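Local structure of structural polyprotein, VP2 (Israeli acute paralysis virus, 5CDD) at residues V77-N82 / V122-Q127; M91-S96 / L157-I162. The protein probably serves as a structural protein of the viral capsid, this chain being the VP2 part of the structural polyprotein. One frame throughout, in Å; residues are numbered along the deposited sequence.

Contact 1 (V77-N82 / V122-Q127)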
loop_
_atom_site.group_PDB
_atom_site.type_symbol
_atom_site.label_atom_id
_atom_site.label_comp_id
_atom_site.label_asym_id
_atom_site.label_seq_id
_atom_site.Cartn_x
_atom_site.Cartn_y
_atom_site.Cartn_z
ATOM N N VAL C 77 -37.020 -46.907 15.082
ATOM C CA VAL C 77 -37.369 -48.281 14.742
ATOM C C VAL C 77 -36.537 -49.291 15.520
ATOM O O VAL C 77 -35.337 -49.098 15.727
ATOM C CB VAL C 77 -37.170 -48.553 13.236
ATOM C CG1 VAL C 77 -37.584 -49.976 12.906
ATOM C CG2 VAL C 77 -37.975 -47.561 12.415
ATOM N N LYS C 78 -37.184 -50.369 15.951
ATOM C CA LYS C 78 -36.505 -51.423 16.691
ATOM C C LYS C 78 -37.057 -52.786 16.306
ATOM O O LYS C 78 -38.269 -53.006 16.330
ATOM C CB LYS C 78 -36.661 -51.219 18.197
ATOM C CG LYS C 78 -35.946 -52.276 19.020
ATOM C CD LYS C 78 -35.984 -51.960 20.500
ATOM C CE LYS C 78 -35.160 -52.965 21.290
ATOM N NZ LYS C 78 -35.108 -52.627 22.740
ATOM N N LEU C 79 -36.162 -53.696 15.942
ATOM C CA LEU C 79 -36.560 -55.043 15.564
ATOM C C LEU C 79 -36.122 -56.015 16.647
ATOM O O LEU C 79 -34.935 -56.119 16.946
ATOM C CB LEU C 79 -35.909 -55.449 14.239
ATOM C CG LEU C 79 -36.170 -54.597 12.998
ATOM C CD1 LEU C 79 -35.485 -55.239 11.804
ATOM C CD2 LEU C 79 -37.661 -54.475 12.749
ATOM N N VAL C 80 -37.082 -56.712 17.244
ATOM C CA VAL C 80 -36.769 -57.691 18.276
ATOM C C VAL C 80 -36.836 -59.070 17.633
ATOM O O VAL C 80 -37.903 -59.535 17.229
ATOM C CB VAL C 80 -37.761 -57.621 19.448
ATOM C CG1 VAL C 80 -37.410 -58.676 20.484
ATOM C CG2 VAL C 80 -37.722 -56.234 20.073
ATOM N N LEU C 81 -35.680 -59.713 17.537
ATOM C CA LEU C 81 -35.580 -61.026 16.921
ATOM C C LEU C 81 -35.769 -62.174 17.908
ATOM O O LEU C 81 -35.309 -62.120 19.050
ATOM C CB LEU C 81 -34.225 -61.158 16.226
ATOM C CG LEU C 81 -33.985 -62.423 15.403
ATOM C CD1 LEU C 81 -35.000 -62.505 14.272
ATOM C CD2 LEU C 81 -32.570 -62.395 14.850
ATOM N N ASN C 82 -36.450 -63.215 17.445
ATOM C CA ASN C 82 -36.719 -64.399 18.250
ATOM C C ASN C 82 -36.479 -65.636 17.389
ATOM O O ASN C 82 -37.421 -66.220 16.869
ATOM C CB ASN C 82 -38.172 -64.374 18.733
ATOM C CG ASN C 82 -38.572 -65.650 19.447
ATOM O OD1 ASN C 82 -37.903 -66.084 20.385
ATOM N ND2 ASN C 82 -39.674 -66.254 19.010
ATOM N N VAL C 122 -29.194 -50.958 8.601
ATOM C CA VAL C 122 -28.526 -51.762 9.612
ATOM C C VAL C 122 -28.731 -53.248 9.309
ATOM O O VAL C 122 -29.772 -53.644 8.785
ATOM C CB VAL C 122 -29.077 -51.426 11.021
ATOM C CG1 VAL C 122 -30.575 -51.665 11.065
ATOM C CG2 VAL C 122 -28.369 -52.259 12.073
ATOM N N GLU C 123 -27.724 -54.057 9.628
ATOM C CA GLU C 123 -27.775 -55.500 9.401
ATOM C C GLU C 123 -28.447 -56.234 10.553
ATOM O O GLU C 123 -28.502 -55.738 11.678
ATOM C CB GLU C 123 -26.366 -56.066 9.223
ATOM C CG GLU C 123 -25.688 -55.722 7.914
ATOM C CD GLU C 123 -24.270 -56.258 7.854
ATOM O OE1 GLU C 123 -23.409 -55.749 8.602
ATOM O OE2 GLU C 123 -24.016 -57.196 7.070
ATOM N N LEU C 124 -28.942 -57.431 10.261
ATOM C CA LEU C 124 -29.612 -58.254 11.258
ATOM C C LEU C 124 -29.263 -59.724 11.042
ATOM O O LEU C 124 -29.706 -60.333 10.071
ATOM C CB LEU C 124 -31.125 -58.059 11.156
ATOM C CG LEU C 124 -32.002 -58.897 12.089
ATOM C CD1 LEU C 124 -31.693 -58.562 13.542
ATOM C CD2 LEU C 124 -33.465 -58.626 11.778
ATOM N N ASP C 125 -28.459 -60.285 11.943
ATOM C CA ASP C 125 -28.064 -61.689 11.848
ATOM C C ASP C 125 -28.887 -62.477 12.861
ATOM O O ASP C 125 -28.902 -62.144 14.045
ATOM C CB ASP C 125 -26.572 -61.849 12.154
ATOM C CG ASP C 125 -26.054 -63.243 11.837
ATOM O OD1 ASP C 125 -26.615 -64.227 12.364
ATOM O OD2 ASP C 125 -25.081 -63.357 11.061
ATOM N N PHE C 126 -29.568 -63.521 12.394
ATOM C CA PHE C 126 -30.413 -64.336 13.261
ATOM C C PHE C 126 -29.708 -64.995 14.440
ATOM O O PHE C 126 -30.295 -65.148 15.512
ATOM C CB PHE C 126 -31.129 -65.414 12.446
ATOM C CG PHE C 126 -32.050 -64.868 11.393
ATOM C CD1 PHE C 126 -32.796 -63.718 11.631
ATOM C CD2 PHE C 126 -32.194 -65.518 10.174
ATOM C CE1 PHE C 126 -33.674 -63.223 10.669
ATOM C CE2 PHE C 126 -33.070 -65.034 9.204
ATOM C CZ PHE C 126 -33.812 -63.884 9.453
ATOM N N GLN C 127 -28.452 -65.382 14.250
ATOM C CA GLN C 127 -27.706 -66.039 15.314
ATOM C C GLN C 127 -26.790 -65.107 16.102
ATOM O O GLN C 127 -26.041 -65.560 16.967
ATOM C CB GLN C 127 -26.887 -67.194 14.733
ATOM C CG GLN C 127 -27.293 -68.572 15.247
ATOM C CD GLN C 127 -28.753 -68.899 14.978
ATOM O OE1 GLN C 127 -29.657 -68.285 15.547
ATOM N NE2 GLN C 127 -28.987 -69.868 14.104
#
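The backbone O of D125 touches L81, while its CB points away from that strand. The D125 carboxylate has two partners, one on each oxygen. OD1 of D125 accepts a bond of 2.9 Å from the backbone N of Q127, at an N-H...O angle of 146°. This closes an Asx turn at the end of strand 122-125. The other oxygen, OD2, is in a salt bridge with R90. The turn carries F126 between its two ends.

L81 reaches across to this turn. Its CG is anti to the backbone N (chi1 -174°), beside the carbonyl carbon. CD2 of L81 lies 3.3 Å from F126 CA and 3.8 Å from D125 O. The same methyl comes in at the edge of the F126 ring, in its plane, 3.5 Å from F126 CD1. The second methyl, L81 CD1, also meets F126 CD1, at 3.6 Å. Both branches thus engage one ring carbon, and the two side chains cross at about a right angle.

L124 uses its two methyls for two different partners. CD1 of L124 meets L81 CD2 at 4.1 Å. CD2 of L124 meets L79 CD1 at 3.9 Å. L79 and L81 both point toward the other segment, while V80 between them points away.

The two strands run nearly parallel, at 10°, with their axes 9.5 Å apart. They belong to different sheets that face each other. On the sheet of strand 77-81, L79 also packs on V132 and V181, and L81 on I179. On the other side, F126 touches M91 of the neighbouring strand 90-97.

Contact 2 (M91-S96 / L157-I162)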
loop_
_atom_site.group_PDB
_atom_site.type_symbol
_atom_site.label_atom_id
_atom_site.label_comp_id
_atom_site.label_asym_id
_atom_site.label_seq_id
_atom_site.Cartn_x
_atom_site.Cartn_y
_atom_site.Cartn_z
ATOM N N MET C 91 -30.311 -60.195 7.313
ATOM C CA MET C 91 -31.122 -59.259 6.541
ATOM C C MET C 91 -30.614 -57.828 6.660
ATOM O O MET C 91 -29.706 -57.543 7.441
ATOM C CB MET C 91 -32.573 -59.322 7.009
ATOM C CG MET C 91 -33.086 -60.734 7.172
ATOM S SD MET C 91 -34.865 -60.802 7.337
ATOM C CE MET C 91 -35.308 -61.336 5.687
ATOM N N TYR C 92 -31.213 -56.929 5.886
ATOM C CA TYR C 92 -30.814 -55.530 5.904
ATOM C C TYR C 92 -32.028 -54.610 5.986
ATOM O O TYR C 92 -32.931 -54.677 5.151
ATOM C CB TYR C 92 -30.006 -55.202 4.645
ATOM C CG TYR C 92 -29.266 -53.883 4.705
ATOM C CD1 TYR C 92 -28.292 -53.654 5.677
ATOM C CD2 TYR C 92 -29.521 -52.873 3.777
ATOM C CE1 TYR C 92 -27.588 -52.451 5.724
ATOM C CE2 TYR C 92 -28.823 -51.665 3.815
ATOM C CZ TYR C 92 -27.858 -51.462 4.790
ATOM O OH TYR C 92 -27.158 -50.276 4.831
ATOM N N LEU C 93 -32.044 -53.757 7.007
ATOM C CA LEU C 93 -33.134 -52.810 7.196
ATOM C C LEU C 93 -32.639 -51.435 6.764
ATOM O O LEU C 93 -31.781 -50.844 7.420
ATOM C CB LEU C 93 -33.553 -52.769 8.668
ATOM C CG LEU C 93 -34.732 -51.853 9.018
ATOM C CD1 LEU C 93 -36.008 -52.376 8.370
ATOM C CD2 LEU C 93 -34.894 -51.788 10.528
ATOM N N ALA C 94 -33.177 -50.930 5.658
ATOM C CA ALA C 94 -32.771 -49.628 5.144
ATOM C C ALA C 94 -33.973 -48.741 4.840
ATOM O O ALA C 94 -35.088 -49.234 4.679
ATOM C CB ALA C 94 -31.931 -49.809 3.889
ATOM N N TYR C 95 -33.740 -47.434 4.765
ATOM C CA TYR C 95 -34.810 -46.490 4.463
ATOM C C TYR C 95 -34.430 -45.633 3.262
ATOM O O TYR C 95 -33.248 -45.477 2.949
ATOM C CB TYR C 95 -35.116 -45.609 5.685
ATOM C CG TYR C 95 -34.074 -44.564 6.019
ATOM C CD1 TYR C 95 -33.988 -43.376 5.290
ATOM C CD2 TYR C 95 -33.189 -44.749 7.081
ATOM C CE1 TYR C 95 -33.051 -42.397 5.613
ATOM C CE2 TYR C 95 -32.246 -43.779 7.411
ATOM C CZ TYR C 95 -32.184 -42.604 6.674
ATOM O OH TYR C 95 -31.261 -41.636 6.998
ATOM N N SER C 96 -35.437 -45.085 2.591
ATOM C CA SER C 96 -35.215 -44.259 1.412
ATOM C C SER C 96 -36.192 -43.087 1.355
ATOM O O SER C 96 -37.381 -43.271 1.098
ATOM C CB SER C 96 -35.362 -45.116 0.151
ATOM O OG SER C 96 -35.194 -44.342 -1.021
ATOM N N LEU C 157 -39.572 -47.362 4.462
ATOM C CA LEU C 157 -38.727 -48.301 5.188
ATOM C C LEU C 157 -38.853 -49.686 4.559
ATOM O O LEU C 157 -39.957 -50.136 4.252
ATOM C CB LEU C 157 -39.139 -48.350 6.660
ATOM C CG LEU C 157 -38.274 -49.212 7.581
ATOM C CD1 LEU C 157 -36.823 -48.767 7.494
ATOM C CD2 LEU C 157 -38.785 -49.099 9.005
ATOM N N TYR C 158 -37.722 -50.357 4.369
ATOM C CA TYR C 158 -37.711 -51.680 3.756
ATOM C C TYR C 158 -36.897 -52.705 4.544
ATOM O O TYR C 158 -35.925 -52.361 5.218
ATOM C CB TYR C 158 -37.140 -51.588 2.336
ATOM C CG TYR C 158 -37.985 -50.800 1.358
ATOM C CD1 TYR C 158 -39.184 -51.316 0.870
ATOM C CD2 TYR C 158 -37.582 -49.539 0.915
ATOM C CE1 TYR C 158 -39.964 -50.598 -0.036
ATOM C CE2 TYR C 158 -38.354 -48.811 0.011
ATOM C CZ TYR C 158 -39.544 -49.347 -0.461
ATOM O OH TYR C 158 -40.316 -48.635 -1.355
ATOM N N LEU C 159 -37.309 -53.968 4.450
ATOM C CA LEU C 159 -36.618 -55.073 5.111
ATOM C C LEU C 159 -36.260 -56.087 4.024
ATOM O O LEU C 159 -37.123 -56.815 3.531
ATOM C CB LEU C 159 -37.516 -55.725 6.164
ATOM C CG LEU C 159 -36.895 -56.895 6.935
ATOM C CD1 LEU C 159 -35.638 -56.437 7.656
ATOM C CD2 LEU C 159 -37.906 -57.443 7.925
ATOM N N PHE C 160 -34.984 -56.120 3.654
ATOM C CA PHE C 160 -34.499 -57.012 2.605
ATOM C C PHE C 160 -33.679 -58.187 3.128
ATOM O O PHE C 160 -32.973 -58.071 4.131
ATOM C CB PHE C 160 -33.620 -56.236 1.623
ATOM C CG PHE C 160 -34.323 -55.115 0.915
ATOM C CD1 PHE C 160 -35.254 -55.378 -0.085
ATOM C CD2 PHE C 160 -34.023 -53.790 1.222
ATOM C CE1 PHE C 160 -35.876 -54.336 -0.773
ATOM C CE2 PHE C 160 -34.637 -52.743 0.542
ATOM C CZ PHE C 160 -35.566 -53.016 -0.459
ATOM N N PRO C 161 -33.774 -59.343 2.452
ATOM C CA PRO C 161 -33.018 -60.534 2.853
ATOM C C PRO C 161 -31.701 -60.535 2.071
ATOM O O PRO C 161 -31.706 -60.700 0.850
ATOM C CB PRO C 161 -33.925 -61.692 2.421
ATOM C CG PRO C 161 -35.279 -61.052 2.191
ATOM C CD PRO C 161 -34.911 -59.728 1.601
ATOM N N ILE C 162 -30.579 -60.334 2.755
ATOM C CA ILE C 162 -29.286 -60.328 2.073
ATOM C C ILE C 162 -28.956 -61.729 1.575
ATOM O O ILE C 162 -28.598 -61.918 0.412
ATOM C CB ILE C 162 -28.155 -59.855 3.008
ATOM C CG1 ILE C 162 -28.391 -58.400 3.418
ATOM C CG2 ILE C 162 -26.809 -59.997 2.310
ATOM C CD1 ILE C 162 -27.359 -57.860 4.388
#
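M91 touches the end of strand 157-161 with CB, CG and CE. CB of M91 is 3.2 Å from F160 O and also meets the L159 methyl CD1. CG of M91, beside the backbone N (chi1 -46°), is 4.0 Å from F160 O. At SD the chain bends (chi3 103°), and the terminal CE comes to 3.5 Å from P161 CG, next to P161 CB.

Further along, L93 CD1 is set between two leucine methyls. It is 3.8 Å from L157 CD1 and 4.1 Å from L159 CD1. On the other face, Y92 CB packs on I162 CD1 at 3.8 Å.

The backbones are antiparallel. Y92 and F160 form one hydrogen-bonded pair, with Y92 N to F160 O at 2.7 Å and a return bond from F160 N to Y92 O. A94 and Y158 form the next, again with a bond each way. The Y92 hydroxyl is held by Y119 O.

L93 and L157 reach V77 of the facing sheet. The strand order 47-51, 155-161, 90-97, 121-125 matches the CHEF sheet of a picornavirus-like jelly roll, with this pair as its central strands.

How the contacts relate
Both contacts are buried, but they join the fold in different directions. Contact 2 binds two neighbouring strands within one sheet, so backbone hydrogen bonds carry it and side chains add to them. Contact 1 spans the gap between two facing sheets and rests on apolar side chains, with L81 also touching the backbone of D125 and F126. It also buries less surface, 229 against 608 Å². The two share the sheet of strands 90-97 and 121-125, which are paired by bonds from M91 N to L124 O and from V122 N to L93 O. L93 belongs to both neighbourhoods: it packs within contact 2 and also touches L79 of contact 1.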